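Local coordinates for glycerol dehydrogenase (PDB 6CSJ), which oxidises glycerol and probably related polyols with a nicotinamide cofactor, and in this double mutant has acquired D-lactate dehydrogenase activity, at residues Ile4-Ser9 and Ser245-Leu250; Ala126-Tyr131 and Leu141-Asn146. The protein carries 2 engineered substitutions. All coordinates share one frame; numbering follows the deposited sequence.

Contact 1: residues Ile4-Ser9 and Ser245-Leu250; sequences IITSPS and SESGGL. Engineered in segment 245-250: Ser245 (natural residue Phe).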
ATOM      1  N   ILE A   4      11.096  -9.297  15.090  1.00 21.47           N
ATOM      2  CA  ILE A   4      11.736  -8.370  14.161  1.00 19.37           C
ATOM      3  C   ILE A   4      10.761  -7.251  13.798  1.00 20.36           C
ATOM      4  O   ILE A   4       9.575  -7.499  13.544  1.00 21.14           O
ATOM      5  CB  ILE A   4      12.222  -9.071  12.860  1.00 19.61           C
ATOM      6  CG1 ILE A   4      13.163 -10.243  13.189  1.00 19.18           C
ATOM      7  CG2 ILE A   4      12.931  -8.071  11.940  1.00 19.34           C
ATOM      8  CD1 ILE A   4      13.574 -11.076  11.983  1.00 17.07           C
ATOM      9  N   ILE A   5      11.278  -6.021  13.783  1.00 20.46           N
ATOM     10  CA  ILE A   5      10.583  -4.873  13.178  1.00 19.75           C
ATOM     11  C   ILE A   5      11.567  -4.251  12.197  1.00 19.20           C
ATOM     12  O   ILE A   5      12.750  -4.080  12.512  1.00 18.87           O
ATOM     13  CB  ILE A   5      10.051  -3.843  14.217  1.00 18.53           C
ATOM     14  CG1 ILE A   5       9.252  -2.728  13.521  1.00 18.48           C
ATOM     15  CG2 ILE A   5      11.160  -3.241  15.078  1.00 18.29           C
ATOM     16  CD1 ILE A   5       8.458  -1.853  14.475  1.00 17.35           C
ATOM     17  N   THR A   6      11.072  -3.974  10.995  1.00 19.12           N
ATOM     18  CA  THR A   6      11.858  -3.368   9.936  1.00 20.99           C
ATOM     19  C   THR A   6      11.242  -2.034   9.537  1.00 18.88           C
ATOM     20  O   THR A   6      10.048  -1.808   9.735  1.00 17.97           O
ATOM     21  CB  THR A   6      11.934  -4.265   8.694  1.00 22.76           C
ATOM     22  OG1 THR A   6      10.651  -4.323   8.072  1.00 23.33           O
ATOM     23  CG2 THR A   6      12.386  -5.659   9.060  1.00 23.27           C
ATOM     24  N   SER A   7      12.069  -1.169   8.951  1.00 17.43           N
ATOM     25  CA  SER A   7      11.650   0.185   8.616  1.00 17.91           C
ATOM     26  C   SER A   7      12.529   0.784   7.523  1.00 19.06           C
ATOM     27  O   SER A   7      13.701   0.400   7.375  1.00 14.52           O
ATOM     28  CB  SER A   7      11.738   1.056   9.884  1.00 19.00           C
ATOM     29  OG  SER A   7      11.457   2.424   9.644  1.00 19.36           O
ATOM     30  N   PRO A   8      11.973   1.750   6.762  1.00 20.38           N
ATOM     31  CA  PRO A   8      12.855   2.671   6.051  1.00 18.84           C
ATOM     32  C   PRO A   8      13.780   3.353   7.035  1.00 17.24           C
ATOM     33  O   PRO A   8      13.439   3.490   8.201  1.00 18.07           O
ATOM     34  CB  PRO A   8      11.896   3.696   5.438  1.00 18.73           C
ATOM     35  CG  PRO A   8      10.570   3.028   5.416  1.00 22.02           C
ATOM     36  CD  PRO A   8      10.550   2.069   6.560  1.00 20.46           C
ATOM     37  N   SER A   9      14.962   3.742   6.580  1.00 20.03           N
ATOM     38  CA  SER A   9      15.917   4.420   7.447  1.00 19.34           C
ATOM     39  C   SER A   9      15.396   5.805   7.847  1.00 17.34           C
ATOM     40  O   SER A   9      15.643   6.257   8.961  1.00 17.91           O
ATOM     41  CB  SER A   9      17.286   4.525   6.791  1.00 18.74           C
ATOM     42  OG  SER A   9      18.224   5.003   7.744  1.00 22.66           O
ATOM     43  N   SER A 245       1.658  -3.505   8.800  1.00 22.97           N
ATOM     44  CA  SER A 245       1.352  -4.722   8.056  1.00 23.56           C
ATOM     45  C   SER A 245       2.600  -5.574   7.807  1.00 22.61           C
ATOM     46  O   SER A 245       2.568  -6.781   8.044  1.00 23.45           O
ATOM     47  CB  SER A 245       0.580  -4.434   6.767  1.00 23.92           C
ATOM     48  OG  SER A 245       1.279  -3.527   5.963  1.00 33.48           O
ATOM     49  N   GLU A 246       3.694  -4.962   7.372  1.00 22.38           N
ATOM     50  CA  GLU A 246       4.923  -5.713   7.103  1.00 22.82           C
ATOM     51  C   GLU A 246       5.558  -6.312   8.364  1.00 20.36           C
ATOM     52  O   GLU A 246       6.039  -7.437   8.309  1.00 23.46           O
ATOM     53  CB  GLU A 246       5.955  -4.853   6.349  1.00 25.56           C
ATOM     54  CG  GLU A 246       7.159  -5.644   5.843  1.00 26.49           C
ATOM     55  CD  GLU A 246       8.237  -4.763   5.227  1.00 29.24           C
ATOM     56  OE1 GLU A 246       8.722  -3.825   5.907  1.00 26.53           O
ATOM     57  OE2 GLU A 246       8.621  -5.025   4.062  1.00 25.98           O
ATOM     58  N   SER A 247       5.592  -5.568   9.468  1.00 19.84           N
ATOM     59  CA  SER A 247       6.161  -6.068  10.733  1.00 20.26           C
ATOM     60  C   SER A 247       5.118  -6.551  11.758  1.00 19.47           C
ATOM     61  O   SER A 247       5.495  -7.032  12.838  1.00 16.85           O
ATOM     62  CB  SER A 247       7.081  -5.016  11.371  1.00 21.35           C
ATOM     63  OG  SER A 247       8.203  -4.727  10.539  1.00 22.08           O
ATOM     64  N   GLY A 248       3.824  -6.424  11.433  1.00 19.92           N
ATOM     65  CA  GLY A 248       2.743  -6.929  12.299  1.00 19.52           C
ATOM     66  C   GLY A 248       1.980  -8.127  11.755  1.00 19.94           C
ATOM     67  O   GLY A 248       1.412  -8.885  12.531  1.00 21.80           O
ATOM     68  N   GLY A 249       1.950  -8.288  10.430  1.00 20.08           N
ATOM     69  CA  GLY A 249       1.439  -9.500   9.792  1.00 19.87           C
ATOM     70  C   GLY A 249       0.239  -9.215   8.922  1.00 21.62           C
ATOM     71  O   GLY A 249      -0.580  -8.360   9.247  1.00 30.98           O
ATOM     72  N   LEU A 250       0.132  -9.928   7.806  1.00 22.85           N
ATOM     73  CA  LEU A 250      -1.088  -9.950   7.010  1.00 22.27           C
ATOM     74  C   LEU A 250      -1.906 -11.201   7.397  1.00 22.02           C
ATOM     75  O   LEU A 250      -1.390 -12.123   8.045  1.00 24.85           O
ATOM     76  CB  LEU A 250      -0.761  -9.946   5.513  1.00 24.46           C
ATOM     77  CG  LEU A 250      -0.052  -8.721   4.915  1.00 26.64           C
ATOM     78  CD1 LEU A 250       1.339  -8.478   5.466  1.00 30.07           C
ATOM     79  CD2 LEU A 250       0.053  -8.970   3.426  1.00 25.10           C
TER
HETATM   80  O   HOH W   1       7.315  -6.484  14.550  1.00 10.14           O
HETATM   81  O   HOH W   2       8.207  -2.925   8.339  1.00 20.52           O
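Thr6 and Ser247 meet where the extended N-terminal segment of this iron-containing alcohol dehydrogenase fold runs past the C-terminal end of helix 228-248. The central bond joins backbone to side chain: Thr6 N donates to Ser247 OG over 3.0 Å, and an N-H...O angle of 176° makes it almost perfectly straight. Ser247 OG sits anti to its own carbonyl carbon (chi1 -63°), and from there it also donates a hydrogen bond to a water whose oxygen lies 2.8 Å from Ser247 OG. Because that water in turn donates to Thr6 O and Glu246 OE1, one solvent molecule ties both segments together. An alanine in place of Ser247 would probably leave Thr6 N without its acceptor and remove the hydroxyl that donates to this water. Apolar contact is slight, with Ile5 CG1 lying alongside the serine at 3.8 Å from Ser247 CB.

Thr6 and Glu246 approach with their side chains at about a right angle, bringing Thr6 OG1 to 2.9 Å from Glu246 OE1. The glutamate is positioned from beyond the contact: its two oxygens accept separate bonds, OE1 from Asn146 ND2 and OE2 from Ala126 N, which probably stabilises the charged form. Farther along, Tyr239 of the same helix hydrogen-bonds Ser7 OG, which also donates to Pro8 O. At the Ile4 end of the contact a second water donates twice, to Ile4 O at 2.7 Å and to Ser247 O at 2.6 Å.

Contact 2: residues Ala126-Tyr131 and Leu141-Asn146; sequences ALSVIY and LMLPLN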
ATOM      1  N   ALA A 126       9.901  -3.696   1.888  1.00 19.57           N
ATOM      2  CA  ALA A 126      11.040  -4.347   1.241  1.00 18.94           C
ATOM      3  C   ALA A 126      10.562  -5.320   0.163  1.00 18.89           C
ATOM      4  O   ALA A 126      10.795  -6.532   0.254  1.00 19.62           O
ATOM      5  CB  ALA A 126      11.876  -5.095   2.283  1.00 19.35           C
ATOM      6  N   LEU A 127       9.908  -4.797  -0.873  1.00 19.86           N
ATOM      7  CA  LEU A 127       9.189  -5.633  -1.832  1.00 22.82           C
ATOM      8  C   LEU A 127       8.987  -4.897  -3.146  1.00 20.74           C
ATOM      9  O   LEU A 127       8.518  -3.768  -3.150  1.00 20.12           O
ATOM     10  CB  LEU A 127       7.825  -6.034  -1.255  1.00 25.99           C
ATOM     11  CG  LEU A 127       6.908  -6.942  -2.090  1.00 31.36           C
ATOM     12  CD1 LEU A 127       7.608  -8.242  -2.450  1.00 33.42           C
ATOM     13  CD2 LEU A 127       5.599  -7.182  -1.353  1.00 33.32           C
ATOM     14  N   SER A 128       9.336  -5.553  -4.249  1.00 21.67           N
ATOM     15  CA  SER A 128       8.997  -5.072  -5.587  1.00 26.31           C
ATOM     16  C   SER A 128       8.105  -6.105  -6.260  1.00 24.62           C
ATOM     17  O   SER A 128       8.453  -7.281  -6.306  1.00 22.95           O
ATOM     18  CB  SER A 128      10.258  -4.848  -6.428  1.00 27.84           C
ATOM     19  OG  SER A 128      11.137  -3.938  -5.804  1.00 29.60           O
ATOM     20  N   VAL A 129       6.960  -5.672  -6.768  1.00 24.83           N
ATOM     21  CA  VAL A 129       6.080  -6.566  -7.509  1.00 25.70           C
ATOM     22  C   VAL A 129       6.496  -6.448  -8.967  1.00 26.93           C
ATOM     23  O   VAL A 129       6.403  -5.369  -9.551  1.00 35.95           O
ATOM     24  CB  VAL A 129       4.587  -6.212  -7.314  1.00 25.62           C
ATOM     25  CG1 VAL A 129       3.705  -7.232  -8.021  1.00 26.48           C
ATOM     26  CG2 VAL A 129       4.234  -6.149  -5.830  1.00 22.74           C
ATOM     27  N   ILE A 130       6.983  -7.554  -9.530  1.00 28.47           N
ATOM     28  CA  ILE A 130       7.494  -7.602 -10.900  1.00 31.05           C
ATOM     29  C   ILE A 130       6.439  -8.181 -11.835  1.00 30.79           C
ATOM     30  O   ILE A 130       5.800  -9.179 -11.512  1.00 28.74           O
ATOM     31  CB  ILE A 130       8.771  -8.474 -10.995  1.00 32.86           C
ATOM     32  CG1 ILE A 130       9.816  -8.096  -9.917  1.00 34.02           C
ATOM     33  CG2 ILE A 130       9.343  -8.446 -12.416  1.00 32.03           C
ATOM     34  CD1 ILE A 130      10.394  -6.705 -10.050  1.00 30.44           C
ATOM     35  N   TYR A 131       6.271  -7.542 -12.991  1.00 31.14           N
ATOM     36  CA  TYR A 131       5.330  -7.970 -14.026  1.00 33.02           C
ATOM     37  C   TYR A 131       6.082  -8.318 -15.301  1.00 38.09           C
ATOM     38  O   TYR A 131       7.192  -7.844 -15.525  1.00 38.15           O
ATOM     39  CB  TYR A 131       4.333  -6.846 -14.320  1.00 29.58           C
ATOM     40  CG  TYR A 131       3.495  -6.466 -13.125  1.00 29.56           C
ATOM     41  CD1 TYR A 131       4.001  -5.619 -12.131  1.00 30.44           C
ATOM     42  CD2 TYR A 131       2.205  -6.971 -12.965  1.00 29.49           C
ATOM     43  CE1 TYR A 131       3.245  -5.286 -11.024  1.00 29.90           C
ATOM     44  CE2 TYR A 131       1.439  -6.641 -11.854  1.00 26.59           C
ATOM     45  CZ  TYR A 131       1.963  -5.806 -10.896  1.00 28.18           C
ATOM     46  OH  TYR A 131       1.203  -5.484  -9.813  1.00 31.96           O
ATOM     47  N   LEU A 141       9.515  -9.909  -5.718  1.00 31.73           N
ATOM     48  CA  LEU A 141      10.940  -9.758  -5.419  1.00 28.25           C
ATOM     49  C   LEU A 141      11.094  -9.207  -3.990  1.00 25.18           C
ATOM     50  O   LEU A 141      10.816  -8.041  -3.743  1.00 25.86           O
ATOM     51  CB  LEU A 141      11.602  -8.845  -6.447  1.00 26.45           C
ATOM     52  CG  LEU A 141      13.099  -8.531  -6.291  1.00 31.63           C
ATOM     53  CD1 LEU A 141      13.949  -9.792  -6.268  1.00 33.20           C
ATOM     54  CD2 LEU A 141      13.584  -7.552  -7.361  1.00 31.17           C
ATOM     55  N   MET A 142      11.541 -10.070  -3.074  1.00 28.05           N
ATOM     56  CA  MET A 142      11.780  -9.733  -1.673  1.00 28.63           C
ATOM     57  C   MET A 142      13.131  -9.056  -1.602  1.00 26.96           C
ATOM     58  O   MET A 142      14.114  -9.618  -2.057  1.00 24.84           O
ATOM     59  CB  MET A 142      11.818 -10.979  -0.765  1.00 33.32           C
ATOM     60  CG  MET A 142      10.718 -12.003  -0.975  1.00 46.49           C
ATOM     61  SD  MET A 142       9.064 -11.427  -0.556  1.00 73.44           S
ATOM     62  CE  MET A 142       8.123 -12.912  -0.867  1.00 64.47           C
ATOM     63  N   LEU A 143      13.186  -7.860  -1.022  1.00 24.77           N
ATOM     64  CA  LEU A 143      14.428  -7.109  -0.945  1.00 23.16           C
ATOM     65  C   LEU A 143      15.071  -7.325   0.410  1.00 20.68           C
ATOM     66  O   LEU A 143      14.360  -7.555   1.378  1.00 22.22           O
ATOM     67  CB  LEU A 143      14.159  -5.631  -1.194  1.00 23.00           C
ATOM     68  CG  LEU A 143      13.467  -5.371  -2.525  1.00 23.98           C
ATOM     69  CD1 LEU A 143      13.050  -3.920  -2.610  1.00 30.66           C
ATOM     70  CD2 LEU A 143      14.385  -5.746  -3.689  1.00 27.22           C
ATOM     71  N   PRO A 144      16.414  -7.272   0.485  1.00 19.62           N
ATOM     72  CA  PRO A 144      17.088  -7.401   1.787  1.00 19.23           C
ATOM     73  C   PRO A 144      16.799  -6.255   2.757  1.00 20.36           C
ATOM     74  O   PRO A 144      16.845  -6.454   3.974  1.00 22.53           O
ATOM     75  CB  PRO A 144      18.585  -7.387   1.421  1.00 18.89           C
ATOM     76  CG  PRO A 144      18.648  -7.650  -0.029  1.00 19.38           C
ATOM     77  CD  PRO A 144      17.374  -7.155  -0.632  1.00 19.00           C
ATOM     78  N   LEU A 145      16.533  -5.065   2.218  1.00 22.93           N
ATOM     79  CA  LEU A 145      16.292  -3.873   3.025  1.00 24.59           C
ATOM     80  C   LEU A 145      15.059  -3.105   2.542  1.00 22.09           C
ATOM     81  O   LEU A 145      14.750  -3.076   1.350  1.00 23.04           O
ATOM     82  CB  LEU A 145      17.516  -2.954   2.973  1.00 26.04           C
ATOM     83  CG  LEU A 145      18.852  -3.505   3.494  1.00 26.35           C
ATOM     84  CD1 LEU A 145      19.956  -2.491   3.222  1.00 25.52           C
ATOM     85  CD2 LEU A 145      18.823  -3.840   4.982  1.00 26.08           C
ATOM     86  N   ASN A 146      14.360  -2.478   3.487  1.00 20.39           N
ATOM     87  CA  ASN A 146      13.355  -1.483   3.154  1.00 17.22           C
ATOM     88  C   ASN A 146      14.055  -0.298   2.504  1.00 16.63           C
ATOM     89  O   ASN A 146      15.203  -0.026   2.825  1.00 15.50           O
ATOM     90  CB  ASN A 146      12.611  -1.003   4.399  1.00 17.67           C
ATOM     91  CG  ASN A 146      11.784  -2.090   5.062  1.00 17.68           C
ATOM     92  OD1 ASN A 146      12.322  -2.960   5.735  1.00 16.28           O
ATOM     93  ND2 ASN A 146      10.473  -2.029   4.891  1.00 19.86           N
TER
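Leu127 and Met142, with Ser128 and Leu141, pair in register across a two-stranded antiparallel beta hairpin formed by strands 127-131 and 137-142, within the iron-containing alcohol dehydrogenase family region. Ser128 and Leu141 are the hydrogen-bonded pair and exchange two backbone bonds: Ser128 N reaches Leu141 O at 2.9 Å, and Leu141 N returns to Ser128 O at the same length. Leu127 and Met142 form the adjoining non-hydrogen-bonded pair. Past the end of strand 137-142 a third bond continues the pairing, from Leu143 N to Ala126 O at 3.0 Å. Its N-H points straight at the oxygen, yet the donor stands 56° out of the carbonyl plane, evidence that the chains are leaving flat sheet geometry here. A CA-H...O contact from Leu127 CA to Leu141 O supplements the strand bonds.

Apolar contacts differ on the two faces. On the Leu127 and Met142 face, Met142 is bent at chi2 (-66°), and its SD lies 4.0 Å from Leu127 CD1. On the Ser128 and Leu141 face, the side chains of Ile130 and Leu141 cross obliquely, with Ile130 CG1 4.0 Å from Leu141 CB. Helix 94-106 lies against this second face, where Tyr106 touches Leu141 and Lys101 touches Ser128 and Leu143. Leu143, whose CG is anti to its carbonyl carbon (chi1 -56°), brings CD1 within 3.7 Å of Ser128 OG.

Among the polar side chains, Ser128 OG bonds to Asp98 O of that helix, and Asn146 ND2 donates to Thr124 O. Asn146 flanks Ala126, with Asn146 CG 4.1 Å from Ala126 CB, and the same methyl packs with Ala126 CB 3.6 Å from Leu145 O.

Overall arrangement
From the N terminus, residues 4-9 lead into strand 10-14, an outer strand of the parallel six-stranded sheet. The chain then runs through most of that sheet before reaching 126-131, where contact 2 closes a short hairpin loop with 141-146; strand 149-153 follows and returns to the sheet beside 10-14. Only after several more helices does the end of helix 228-248 reach back to 4-9, so contact 1 closes a long loop that encloses contact 2 entirely. The two do not cross, and their centres lie about 13 Å apart. Glu246 joins them, linking the helical part of the fold to both hairpin segments, through Ala126 and Asn146.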